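Local coordinates for protein leucine aminopeptidase 1 (Caenorhabditis elegans, PDB 2HC9) that releases N-terminal amino acids, preferably leucine, from peptides with the help of two zinc ions per subunit and probably acts as a digestive enzyme, at residues 4-9 and 146-151; 20-25 and 112-117; 119-124 and 160-165; 394-399 and 473-478. The protein carries 1 engineered substitution. One frame throughout, in Å; residues are numbered along the deposited sequence.

Contact 1 (4-9 and 146-151); sequences VLVRNG and VNIDVV
Parallel pairing of strand 3-8, an outermost strand of the N-terminal domain's sheet, with strand 145-151 sets Arg-7 beside Asp-149 and Val-6 beside Ile-148. The backbone follows the textbook alternation, in which one residue bonds to the two residues flanking its bridge partner: Arg-7 N gives to Ile-148 O at 2.8 Å, and Arg-7 O takes Val-150 N at 2.9 Å. On the face of Leu-5 and Asn-147 the Arg-7 guanidinium meets the carboxylate side-on in a salt bridge, NE to Asp-149 OD1 at 2.8 Å and NH2 to Asp-149 OD2 at 3.0 Å, each oxygen being approached from its syn side. A bend at chi3 (-62°) turns NE toward that partner. Asp-149 OD2 is also bonded by His-110 and Gln-11 N. Asn-147 lays its amide nearly flat over the guanidinium, the planes 19° apart, with OD1 3.4 Å above the group's centre. An alanine in place of Arg-7 would probably leave the Asp-149 carboxylate without its paired charge and the Asn-147 amide without its stacked partner. On the other face Val-6 CG1 touches Val-150 CG2 at 3.9 Å. Helix 120-128 packs on both valines and helix 157-178 on Val-6, while strand 108-114 continues the sheet beyond strand 145-151.

Contact 2 (20-25 and 112-117); sequences LIIVGK and VLFAEY
Ile-22 meets Phe-114 alongside, the two side chains pointing the same way, and its CG2 comes up to the ring edge, in plane, 3.7 Å from CE2. That methyl lies anti to the backbone N of Ile-22. On the opposite face Val-23 CG1 packs on Leu-113 CD1 at 3.9 Å. Three backbone bonds fix this register: Val-112 N to Ile-21 O, Val-23 N to Val-112 O at 2.9 Å, and Phe-114 N to Val-23 O at 2.8 Å. Gly-24 comes next, and a CB on it would press against Phe-114 CB. Just beyond, a water spans the two chain segments, accepting from Lys-25 N at 2.9 Å and donating to Phe-114 O at 2.6 Å. In the next shell, Phe-38 meets Phe-114 edge-to-face and helix 36-42 covers the face of Ile-22 and Val-112, whereas helix 120-128 covers Leu-113. Lys-25 NZ forms a salt bridge with Asp-119. Parallel inner strands with branched aliphatic residues on both faces, each face covered by helices, mark the core of an alpha/beta/alpha sandwich, consistent with the macro-domain kinship of this N-terminal domain.

Contact 3 (119-124 and 160-165); sequences DVLSHV and AVFLTD
Leu-163 points from helix 157-178 at helix 120-128 and divides its atoms among three residues there. Its CG is anti to the carbonyl carbon (chi1 -69°), and from that branch point the two methyls part: CD1 reaches Val-120 CG1 at 3.6 Å, the side chains crossing at about a right angle, while CD2 settles 3.8 Å from Leu-121 CA, against the backbone. Nearer the stem, Leu-163 CB lies 4.2 Å from Val-124 CG1. One leucine thus spans a full turn of its neighbour, a compact instance of how a branched side chain fills the space between two helices whose segment axes come no closer than 10.5 Å. Leu-121 supplies the reverse approach. Its CG is anti to the backbone N (chi1 -174°), and CD1 arrives at the rim of the Phe-162 ring, close to the ring plane and 3.7 Å from CE2. The local axes run at 35° to each other, in broadly the same direction.

The contact is wholly apolar. Thr-164, on the same helix as Leu-163, turns its hydroxyl to other partners: OG1 donates back to Ala-160 O at 2.9 Å and also accepts from Val-6 N of strand 3-8. Beyond the pair, Val-6 packs on both Val-124 and Leu-163, and helix 473-480 touches Leu-121 and Phe-162. Helix 120-128 is the connection of a beta-alpha-beta crossover between parallel strands 108-114 and 145-151; its partner is the long helix that, as in M17 relatives, links the N-terminal and catalytic domains.

Contact 4 (394-399 and 473-478); sequences KASGDL and PALFST
Asp-398 lies against the first turn of helix 473-480, and its atoms meet different parts of that turn. CB packs on Leu-475 CB at 3.6 Å. With chi1 at -79°, CG stands beside the residue's own backbone N, and the carboxylate it carries faces the start of the helix. OD1 passes 4.0 Å from Ala-474 CB and makes a salt bridge with Arg-129. OD2 is the busier oxygen: it receives Leu-475 N at 3.0 Å, from a donor standing well above the carboxylate plane (48° out of it), and it also accepts from Gly-472 N. A water adds a third bond, donating to Asp-398 OD2 at 2.7 Å and accepting from Ala-474 N at 2.9 Å, so that this amide is tied to the same oxygen indirectly.

Helix 383-396 ends where Gly-397 takes a positive phi (80°), and Ser-396 OG then accepts Asp-398 N at 3.1 Å in an ST turn, a second-shell bond that positions the aspartate. The same OG also bonds Ala-392 O, one turn back in its own helix. Ser-396 CB itself rests 3.3 Å from Ala-474 O. An alanine in place of Asp-398 would probably leave Leu-475 N and the charge of Arg-129 without these acceptors and deprive the bridging water of one of its two anchors.

A buried carboxylate facing amides at a helix N-terminus and an arginine is likely to be stabilised in its charged form; it sets a polar anchor among close carbon contacts between the end of helix 383-396 and the start of helix 473-480.

How the contacts relate
Contacts 1 and 2 belong to one sheet and meet through its adjoining inner strands, where Leu-113 probably bonds the backbones of both Asp-149 and Val-151. Contacts 2, 3 and 4 are buried; contact 1, at the sheet's outermost strand, is only partly so and adds an ion pair, whereas contact 2 leans on aliphatic and aromatic packing. Contact 3 is the fully apolar one, packing two helices on the face that contact 1 offers through Val-6. It also reaches contact 2 by the Lys-25 to Asp-119 salt bridge, and contact 4, where Ser-122 touches Ser-396 and Phe-162 touches Ser-477. Contact 4, in the catalytic domain, adds a buried carboxylate bonded to backbone amides. The four thus run from the N-terminal sheet across the domain junction.

Contact 1 (4-9 and 146-151)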
loop_
_atom_site.group_PDB
_atom_site.type_symbol
_atom_site.label_atom_id
_atom_site.label_comp_id
_atom_site.label_asym_id
_atom_site.label_seq_id
_atom_site.Cartn_x
_atom_site.Cartn_y
_atom_site.Cartn_z
ATOM N N VAL A 4 9.733 0.890 -46.838
ATOM C CA VAL A 4 9.245 -0.481 -46.942
ATOM C C VAL A 4 8.396 -0.623 -48.200
ATOM O O VAL A 4 7.418 0.082 -48.380
ATOM C CB VAL A 4 8.436 -0.910 -45.679
ATOM C CG1 VAL A 4 7.807 -2.286 -45.893
ATOM C CG2 VAL A 4 9.327 -0.937 -44.462
ATOM N N LEU A 5 8.806 -1.517 -49.093
ATOM C CA LEU A 5 8.041 -1.778 -50.314
ATOM C C LEU A 5 7.668 -3.243 -50.299
ATOM O O LEU A 5 8.505 -4.098 -49.990
ATOM C CB LEU A 5 8.916 -1.520 -51.567
ATOM C CG LEU A 5 8.212 -1.819 -52.906
ATOM C CD1 LEU A 5 7.070 -0.814 -53.146
ATOM C CD2 LEU A 5 9.230 -1.750 -54.068
ATOM N N VAL A 6 6.418 -3.525 -50.623
ATOM C CA VAL A 6 5.943 -4.884 -50.736
ATOM C C VAL A 6 5.823 -5.193 -52.237
ATOM O O VAL A 6 5.208 -4.421 -52.989
ATOM C CB VAL A 6 4.560 -5.076 -50.045
ATOM C CG1 VAL A 6 4.096 -6.539 -50.174
ATOM C CG2 VAL A 6 4.633 -4.654 -48.565
ATOM N N ARG A 7 6.422 -6.305 -52.658
ATOM C CA ARG A 7 6.368 -6.706 -54.077
ATOM C C ARG A 7 5.750 -8.072 -54.264
ATOM O O ARG A 7 5.829 -8.954 -53.401
ATOM C CB ARG A 7 7.774 -6.710 -54.695
ATOM C CG ARG A 7 8.476 -5.347 -54.634
ATOM C CD ARG A 7 9.839 -5.319 -55.337
ATOM N NE ARG A 7 10.821 -6.225 -54.749
ATOM C CZ ARG A 7 12.132 -6.143 -54.987
ATOM N NH1 ARG A 7 12.597 -5.196 -55.801
ATOM N NH2 ARG A 7 12.972 -7.016 -54.452
ATOM N N ASN A 8 5.172 -8.247 -55.446
ATOM C CA ASN A 8 4.525 -9.480 -55.834
ATOM C C ASN A 8 5.574 -10.348 -56.522
ATOM O O ASN A 8 5.801 -10.189 -57.716
ATOM C CB ASN A 8 3.414 -9.093 -56.813
ATOM C CG ASN A 8 2.596 -10.269 -57.288
ATOM O OD1 ASN A 8 2.647 -11.376 -56.728
ATOM N ND2 ASN A 8 1.804 -10.024 -58.340
ATOM N N GLY A 9 6.246 -11.222 -55.767
ATOM C CA GLY A 9 7.284 -12.112 -56.317
ATOM C C GLY A 9 8.698 -11.690 -55.958
ATOM O O GLY A 9 8.974 -10.491 -55.774
ATOM N N VAL A 146 13.885 -1.591 -47.389
ATOM C CA VAL A 146 13.250 -2.893 -47.121
ATOM C C VAL A 146 12.372 -3.314 -48.296
ATOM O O VAL A 146 11.527 -2.545 -48.757
ATOM C CB VAL A 146 12.426 -2.880 -45.810
ATOM C CG1 VAL A 146 11.752 -4.232 -45.559
ATOM C CG2 VAL A 146 13.316 -2.446 -44.623
ATOM N N ASN A 147 12.603 -4.527 -48.795
ATOM C CA ASN A 147 11.702 -5.143 -49.770
ATOM C C ASN A 147 11.098 -6.409 -49.162
ATOM O O ASN A 147 11.828 -7.340 -48.818
ATOM C CB ASN A 147 12.453 -5.513 -51.053
ATOM C CG ASN A 147 12.775 -4.286 -51.897
ATOM O OD1 ASN A 147 11.905 -3.708 -52.556
ATOM N ND2 ASN A 147 14.024 -3.873 -51.849
ATOM N N ILE A 148 9.777 -6.423 -49.022
ATOM C CA ILE A 148 9.044 -7.640 -48.674
ATOM C C ILE A 148 8.498 -8.267 -49.954
ATOM O O ILE A 148 7.504 -7.801 -50.533
ATOM C CB ILE A 148 7.873 -7.354 -47.663
ATOM C CG1 ILE A 148 8.407 -6.522 -46.462
ATOM C CG2 ILE A 148 7.200 -8.679 -47.238
ATOM C CD1 ILE A 148 7.329 -6.009 -45.528
ATOM N N ASP A 149 9.159 -9.337 -50.373
ATOM C CA ASP A 149 8.788 -10.082 -51.580
ATOM C C ASP A 149 7.900 -11.265 -51.240
ATOM O O ASP A 149 8.325 -12.249 -50.622
ATOM C CB ASP A 149 10.049 -10.537 -52.331
ATOM C CG ASP A 149 10.798 -9.366 -52.973
ATOM O OD1 ASP A 149 10.313 -8.204 -52.892
ATOM O OD2 ASP A 149 11.866 -9.613 -53.557
ATOM N N VAL A 150 6.649 -11.152 -51.658
ATOM C CA VAL A 150 5.666 -12.140 -51.307
ATOM C C VAL A 150 5.642 -13.162 -52.438
ATOM O O VAL A 150 5.482 -12.795 -53.609
ATOM C CB VAL A 150 4.272 -11.518 -51.158
ATOM C CG1 VAL A 150 3.265 -12.593 -50.784
ATOM C CG2 VAL A 150 4.278 -10.386 -50.113
ATOM N N VAL A 151 5.799 -14.430 -52.068
ATOM C CA VAL A 151 5.700 -15.551 -53.010
ATOM C C VAL A 151 4.330 -16.189 -52.795
ATOM O O VAL A 151 4.122 -16.975 -51.849
ATOM C CB VAL A 151 6.800 -16.591 -52.749
ATOM C CG1 VAL A 151 6.692 -17.745 -53.756
ATOM C CG2 VAL A 151 8.186 -15.936 -52.829
HETATM O O HOH W 1 3.903 -13.466 -55.575
#

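Contact 2 (20-25 and 112-117)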
loop_
_atom_site.group_PDB
_atom_site.type_symbol
_atom_site.label_atom_id
_atom_site.label_comp_id
_atom_site.label_asym_id
_atom_site.label_seq_id
_atom_site.Cartn_x
_atom_site.Cartn_y
_atom_site.Cartn_z
ATOM N N LEU A 20 19.188 -10.840 -45.327
ATOM C CA LEU A 20 18.126 -11.640 -45.896
ATOM C C LEU A 20 17.340 -12.338 -44.789
ATOM O O LEU A 20 17.911 -13.033 -43.942
ATOM C CB LEU A 20 18.699 -12.709 -46.846
ATOM C CG LEU A 20 17.691 -13.760 -47.332
ATOM C CD1 LEU A 20 16.658 -13.127 -48.253
ATOM C CD2 LEU A 20 18.397 -14.941 -48.050
ATOM N N ILE A 21 16.024 -12.185 -44.814
ATOM C CA ILE A 21 15.194 -12.931 -43.871
ATOM C C ILE A 21 14.121 -13.705 -44.626
ATOM O O ILE A 21 13.300 -13.114 -45.333
ATOM C CB ILE A 21 14.580 -11.994 -42.789
ATOM C CG1 ILE A 21 15.708 -11.345 -41.978
ATOM C CG2 ILE A 21 13.598 -12.786 -41.873
ATOM C CD1 ILE A 21 15.266 -10.238 -41.097
ATOM N N ILE A 22 14.156 -15.032 -44.489
ATOM C CA ILE A 22 13.153 -15.908 -45.116
ATOM C C ILE A 22 12.068 -16.274 -44.104
ATOM O O ILE A 22 12.369 -16.659 -42.974
ATOM C CB ILE A 22 13.798 -17.212 -45.670
ATOM C CG1 ILE A 22 14.929 -16.854 -46.639
ATOM C CG2 ILE A 22 12.735 -18.125 -46.356
ATOM C CD1 ILE A 22 15.923 -18.008 -46.866
ATOM N N VAL A 23 10.808 -16.144 -44.512
ATOM C CA VAL A 23 9.685 -16.370 -43.601
ATOM C C VAL A 23 8.649 -17.323 -44.199
ATOM O O VAL A 23 8.219 -17.157 -45.349
ATOM C CB VAL A 23 9.000 -15.029 -43.216
ATOM C CG1 VAL A 23 7.899 -15.267 -42.134
ATOM C CG2 VAL A 23 10.045 -14.018 -42.753
ATOM N N GLY A 24 8.244 -18.331 -43.424
ATOM C CA GLY A 24 7.160 -19.207 -43.874
ATOM C C GLY A 24 6.675 -20.164 -42.792
ATOM O O GLY A 24 7.421 -20.516 -41.896
ATOM N N LYS A 25 5.422 -20.589 -42.900
ATOM C CA LYS A 25 4.978 -21.791 -42.193
ATOM C C LYS A 25 5.747 -23.037 -42.578
ATOM O O LYS A 25 6.114 -23.235 -43.741
ATOM C CB LYS A 25 3.479 -22.012 -42.353
ATOM C CG LYS A 25 2.639 -20.966 -41.597
ATOM C CD LYS A 25 1.177 -21.103 -41.939
ATOM C CE LYS A 25 0.308 -20.343 -40.940
ATOM N NZ LYS A 25 -1.092 -20.292 -41.414
ATOM N N VAL A 112 11.943 -12.650 -47.967
ATOM C CA VAL A 112 11.240 -13.588 -48.835
ATOM C C VAL A 112 10.138 -14.248 -48.006
ATOM O O VAL A 112 10.409 -15.078 -47.125
ATOM C CB VAL A 112 12.168 -14.656 -49.415
ATOM C CG1 VAL A 112 11.337 -15.619 -50.290
ATOM C CG2 VAL A 112 13.280 -13.987 -50.266
ATOM N N LEU A 113 8.918 -13.853 -48.304
ATOM C CA LEU A 113 7.738 -14.300 -47.546
ATOM C C LEU A 113 6.966 -15.358 -48.330
ATOM O O LEU A 113 6.262 -15.040 -49.296
ATOM C CB LEU A 113 6.834 -13.103 -47.215
ATOM C CG LEU A 113 5.483 -13.409 -46.518
ATOM C CD1 LEU A 113 5.710 -14.081 -45.151
ATOM C CD2 LEU A 113 4.691 -12.122 -46.337
ATOM N N PHE A 114 7.079 -16.612 -47.883
ATOM C CA PHE A 114 6.292 -17.709 -48.467
ATOM C C PHE A 114 4.984 -17.845 -47.708
ATOM O O PHE A 114 4.930 -18.485 -46.675
ATOM C CB PHE A 114 7.058 -19.025 -48.357
ATOM C CG PHE A 114 8.305 -19.070 -49.191
ATOM C CD1 PHE A 114 8.225 -19.205 -50.579
ATOM C CD2 PHE A 114 9.559 -19.019 -48.586
ATOM C CE1 PHE A 114 9.390 -19.260 -51.369
ATOM C CE2 PHE A 114 10.736 -19.077 -49.359
ATOM C CZ PHE A 114 10.645 -19.201 -50.756
ATOM N N ALA A 115 3.931 -17.230 -48.208
ATOM C CA ALA A 115 2.678 -17.218 -47.460
ATOM C C ALA A 115 1.574 -17.544 -48.420
ATOM O O ALA A 115 1.555 -17.061 -49.558
ATOM C CB ALA A 115 2.454 -15.863 -46.807
ATOM N N GLU A 116 0.649 -18.379 -47.962
ATOM C CA GLU A 116 -0.595 -18.634 -48.663
ATOM C C GLU A 116 -1.445 -17.388 -48.647
ATOM O O GLU A 116 -1.308 -16.553 -47.757
ATOM C CB GLU A 116 -1.365 -19.766 -47.980
ATOM C CG GLU A 116 -0.850 -21.147 -48.313
ATOM C CD GLU A 116 -1.659 -21.827 -49.400
ATOM O OE1 GLU A 116 -1.475 -21.481 -50.586
ATOM O OE2 GLU A 116 -2.475 -22.717 -49.065
ATOM N N TYR A 117 -2.347 -17.273 -49.612
ATOM C CA TYR A 117 -3.113 -16.048 -49.820
ATOM C C TYR A 117 -3.826 -15.516 -48.563
ATOM O O TYR A 117 -3.801 -14.310 -48.304
ATOM C CB TYR A 117 -4.129 -16.310 -50.924
ATOM C CG TYR A 117 -4.721 -15.116 -51.572
ATOM C CD1 TYR A 117 -3.936 -14.043 -51.978
ATOM C CD2 TYR A 117 -6.087 -15.070 -51.808
ATOM C CE1 TYR A 117 -4.503 -12.955 -52.607
ATOM C CE2 TYR A 117 -6.657 -13.999 -52.416
ATOM C CZ TYR A 117 -5.880 -12.956 -52.814
ATOM O OH TYR A 117 -6.499 -11.906 -53.431
HETATM O O HOH W 2 3.553 -19.404 -44.713
#

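Contact 3 (119-124 and 160-165)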
loop_
_atom_site.group_PDB
_atom_site.type_symbol
_atom_site.label_atom_id
_atom_site.label_comp_id
_atom_site.label_asym_id
_atom_site.label_seq_id
_atom_site.Cartn_x
_atom_site.Cartn_y
_atom_site.Cartn_z
ATOM N N ASP A 119 -2.927 -15.699 -45.562
ATOM C CA ASP A 119 -1.946 -15.262 -44.564
ATOM C C ASP A 119 -1.222 -13.982 -44.930
ATOM O O ASP A 119 -0.608 -13.371 -44.061
ATOM C CB ASP A 119 -0.887 -16.333 -44.335
ATOM C CG ASP A 119 -1.428 -17.547 -43.551
ATOM O OD1 ASP A 119 -2.560 -17.476 -43.023
ATOM O OD2 ASP A 119 -0.720 -18.567 -43.489
ATOM N N VAL A 120 -1.231 -13.611 -46.213
ATOM C CA VAL A 120 -0.316 -12.573 -46.699
ATOM C C VAL A 120 -0.470 -11.254 -45.932
ATOM O O VAL A 120 0.529 -10.673 -45.496
ATOM C CB VAL A 120 -0.478 -12.315 -48.214
ATOM C CG1 VAL A 120 0.334 -11.062 -48.620
ATOM C CG2 VAL A 120 -0.022 -13.562 -49.001
ATOM N N LEU A 121 -1.705 -10.773 -45.777
ATOM C CA LEU A 121 -1.897 -9.442 -45.196
ATOM C C LEU A 121 -1.355 -9.360 -43.753
ATOM O O LEU A 121 -0.632 -8.434 -43.403
ATOM C CB LEU A 121 -3.382 -9.063 -45.238
ATOM C CG LEU A 121 -3.740 -7.641 -44.804
ATOM C CD1 LEU A 121 -4.981 -7.204 -45.563
ATOM C CD2 LEU A 121 -3.978 -7.524 -43.254
ATOM N N SER A 122 -1.729 -10.328 -42.915
ATOM C CA SER A 122 -1.284 -10.326 -41.513
ATOM C C SER A 122 0.224 -10.488 -41.411
ATOM O O SER A 122 0.866 -9.881 -40.535
ATOM C CB SER A 122 -1.979 -11.447 -40.727
ATOM O OG SER A 122 -1.604 -12.699 -41.263
ATOM N N HIS A 123 0.797 -11.316 -42.303
ATOM C CA HIS A 123 2.239 -11.570 -42.269
ATOM C C HIS A 123 3.015 -10.331 -42.678
ATOM O O HIS A 123 4.002 -9.961 -42.030
ATOM C CB HIS A 123 2.592 -12.747 -43.188
ATOM C CG HIS A 123 2.207 -14.082 -42.615
ATOM N ND1 HIS A 123 2.787 -15.269 -43.020
ATOM C CD2 HIS A 123 1.338 -14.409 -41.627
ATOM C CE1 HIS A 123 2.255 -16.274 -42.341
ATOM N NE2 HIS A 123 1.376 -15.781 -41.488
ATOM N N VAL A 124 2.577 -9.689 -43.760
ATOM C CA VAL A 124 3.192 -8.418 -44.175
ATOM C C VAL A 124 3.123 -7.373 -43.032
ATOM O O VAL A 124 4.127 -6.745 -42.697
ATOM C CB VAL A 124 2.558 -7.886 -45.478
ATOM C CG1 VAL A 124 3.004 -6.427 -45.753
ATOM C CG2 VAL A 124 2.933 -8.803 -46.638
ATOM N N ALA A 160 -0.183 -5.554 -53.999
ATOM C CA ALA A 160 1.127 -5.179 -53.480
ATOM C C ALA A 160 1.162 -3.682 -53.163
ATOM O O ALA A 160 1.787 -3.265 -52.177
ATOM C CB ALA A 160 2.253 -5.586 -54.428
ATOM N N VAL A 161 0.455 -2.887 -53.967
ATOM C CA VAL A 161 0.325 -1.440 -53.663
ATOM C C VAL A 161 -0.401 -1.279 -52.329
ATOM O O VAL A 161 0.049 -0.528 -51.446
ATOM C CB VAL A 161 -0.461 -0.650 -54.759
ATOM C CG1 VAL A 161 -0.515 0.833 -54.411
ATOM C CG2 VAL A 161 0.233 -0.789 -56.126
ATOM N N PHE A 162 -1.525 -1.968 -52.195
ATOM C CA PHE A 162 -2.275 -1.872 -50.939
ATOM C C PHE A 162 -1.410 -2.302 -49.738
ATOM O O PHE A 162 -1.437 -1.653 -48.702
ATOM C CB PHE A 162 -3.589 -2.684 -50.965
ATOM C CG PHE A 162 -4.146 -2.879 -49.584
ATOM C CD1 PHE A 162 -4.743 -1.802 -48.911
ATOM C CD2 PHE A 162 -3.935 -4.071 -48.904
ATOM C CE1 PHE A 162 -5.193 -1.962 -47.582
ATOM C CE2 PHE A 162 -4.366 -4.225 -47.591
ATOM C CZ PHE A 162 -4.970 -3.176 -46.937
ATOM N N LEU A 163 -0.674 -3.404 -49.869
ATOM C CA LEU A 163 0.139 -3.917 -48.757
ATOM C C LEU A 163 1.272 -2.947 -48.396
ATOM O O LEU A 163 1.640 -2.812 -47.237
ATOM C CB LEU A 163 0.698 -5.305 -49.114
ATOM C CG LEU A 163 -0.370 -6.416 -49.190
ATOM C CD1 LEU A 163 0.220 -7.673 -49.884
ATOM C CD2 LEU A 163 -0.899 -6.789 -47.793
ATOM N N THR A 164 1.826 -2.262 -49.396
ATOM C CA THR A 164 2.796 -1.206 -49.124
ATOM C C THR A 164 2.149 -0.050 -48.343
ATOM O O THR A 164 2.744 0.489 -47.404
ATOM C CB THR A 164 3.392 -0.697 -50.465
ATOM O OG1 THR A 164 4.010 -1.809 -51.128
ATOM C CG2 THR A 164 4.421 0.404 -50.248
ATOM N N ASP A 165 0.940 0.339 -48.757
ATOM C CA ASP A 165 0.190 1.384 -48.060
ATOM C C ASP A 165 -0.205 0.933 -46.656
ATOM O O ASP A 165 -0.185 1.734 -45.712
ATOM C CB ASP A 165 -1.065 1.732 -48.839
ATOM C CG ASP A 165 -0.777 2.597 -50.067
ATOM O OD1 ASP A 165 0.263 3.283 -50.096
ATOM O OD2 ASP A 165 -1.609 2.594 -50.984
#

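Contact 4 (394-399 and 473-478)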
loop_
_atom_site.group_PDB
_atom_site.type_symbol
_atom_site.label_atom_id
_atom_site.label_comp_id
_atom_site.label_asym_id
_atom_site.label_seq_id
_atom_site.Cartn_x
_atom_site.Cartn_y
_atom_site.Cartn_z
ATOM N N LYS A 394 -9.056 -12.157 -37.062
ATOM C CA LYS A 394 -8.355 -13.383 -37.426
ATOM C C LYS A 394 -7.650 -13.213 -38.775
ATOM O O LYS A 394 -6.498 -13.611 -38.924
ATOM C CB LYS A 394 -9.303 -14.590 -37.454
ATOM C CG LYS A 394 -9.699 -15.078 -36.034
ATOM C CD LYS A 394 -10.439 -16.409 -36.139
ATOM C CE LYS A 394 -11.275 -16.731 -34.895
ATOM N NZ LYS A 394 -10.419 -16.952 -33.731
ATOM N N ALA A 395 -8.338 -12.583 -39.728
ATOM C CA ALA A 395 -7.784 -12.431 -41.079
ATOM C C ALA A 395 -6.671 -11.389 -41.139
ATOM O O ALA A 395 -5.816 -11.472 -42.009
ATOM C CB ALA A 395 -8.888 -12.094 -42.081
ATOM N N SER A 396 -6.700 -10.405 -40.233
ATOM C CA SER A 396 -5.740 -9.276 -40.247
ATOM C C SER A 396 -4.565 -9.508 -39.318
ATOM O O SER A 396 -3.529 -8.873 -39.490
ATOM C CB SER A 396 -6.413 -7.962 -39.805
ATOM O OG SER A 396 -6.973 -8.084 -38.492
ATOM N N GLY A 397 -4.730 -10.383 -38.326
ATOM C CA GLY A 397 -3.789 -10.445 -37.199
ATOM C C GLY A 397 -3.944 -9.405 -36.087
ATOM O O GLY A 397 -3.250 -9.496 -35.071
ATOM N N ASP A 398 -4.866 -8.447 -36.254
ATOM C CA ASP A 398 -5.211 -7.489 -35.190
ATOM C C ASP A 398 -6.393 -8.153 -34.448
ATOM O O ASP A 398 -7.548 -7.908 -34.766
ATOM C CB ASP A 398 -5.665 -6.144 -35.789
ATOM C CG ASP A 398 -4.503 -5.258 -36.258
ATOM O OD1 ASP A 398 -3.306 -5.646 -36.128
ATOM O OD2 ASP A 398 -4.796 -4.162 -36.778
ATOM N N LEU A 399 -6.086 -9.041 -33.517
ATOM C CA LEU A 399 -7.110 -9.916 -32.904
ATOM C C LEU A 399 -8.154 -9.144 -32.130
ATOM O O LEU A 399 -7.863 -8.079 -31.566
ATOM C CB LEU A 399 -6.444 -10.947 -31.991
ATOM C CG LEU A 399 -5.579 -11.975 -32.742
ATOM C CD1 LEU A 399 -4.784 -12.838 -31.763
ATOM C CD2 LEU A 399 -6.504 -12.866 -33.567
ATOM N N PRO A 473 -5.066 -0.291 -38.416
ATOM C CA PRO A 473 -5.137 -0.301 -39.896
ATOM C C PRO A 473 -5.373 -1.689 -40.520
ATOM O O PRO A 473 -6.181 -1.812 -41.445
ATOM C CB PRO A 473 -3.779 0.273 -40.328
ATOM C CG PRO A 473 -3.381 1.195 -39.136
ATOM C CD PRO A 473 -3.880 0.449 -37.913
ATOM N N ALA A 474 -4.714 -2.721 -40.015
ATOM C CA ALA A 474 -4.905 -4.057 -40.602
ATOM C C ALA A 474 -6.330 -4.535 -40.313
ATOM O O ALA A 474 -7.009 -5.021 -41.210
ATOM C CB ALA A 474 -3.860 -5.052 -40.081
ATOM N N LEU A 475 -6.781 -4.390 -39.068
ATOM C CA LEU A 475 -8.155 -4.776 -38.687
ATOM C C LEU A 475 -9.205 -4.118 -39.584
ATOM O O LEU A 475 -10.069 -4.799 -40.136
ATOM C CB LEU A 475 -8.446 -4.341 -37.238
ATOM C CG LEU A 475 -9.855 -4.713 -36.770
ATOM C CD1 LEU A 475 -10.099 -6.264 -36.837
ATOM C CD2 LEU A 475 -10.031 -4.215 -35.326
ATOM N N PHE A 476 -9.143 -2.795 -39.727
ATOM C CA PHE A 476 -10.179 -2.115 -40.497
ATOM C C PHE A 476 -10.047 -2.277 -42.000
ATOM O O PHE A 476 -11.025 -2.192 -42.718
ATOM C CB PHE A 476 -10.336 -0.653 -40.092
ATOM C CG PHE A 476 -11.051 -0.499 -38.787
ATOM C CD1 PHE A 476 -12.435 -0.619 -38.734
ATOM C CD2 PHE A 476 -10.337 -0.338 -37.601
ATOM C CE1 PHE A 476 -13.120 -0.541 -37.506
ATOM C CE2 PHE A 476 -11.008 -0.234 -36.371
ATOM C CZ PHE A 476 -12.403 -0.346 -36.326
ATOM N N SER A 477 -8.833 -2.531 -42.464
ATOM C CA SER A 477 -8.642 -2.877 -43.873
ATOM C C SER A 477 -9.358 -4.167 -44.212
ATOM O O SER A 477 -10.005 -4.250 -45.245
ATOM C CB SER A 477 -7.154 -3.015 -44.191
ATOM O OG SER A 477 -6.600 -1.721 -44.172
ATOM N N THR A 478 -9.251 -5.166 -43.335
ATOM C CA THR A 478 -9.934 -6.452 -43.578
ATOM C C THR A 478 -11.417 -6.326 -43.315
ATOM O O THR A 478 -12.215 -6.886 -44.057
ATOM C CB THR A 478 -9.372 -7.708 -42.807
ATOM O OG1 THR A 478 -9.415 -7.511 -41.385
ATOM C CG2 THR A 478 -7.946 -8.067 -43.258
HETATM O O HOH W 3 -2.699 -2.937 -37.920
#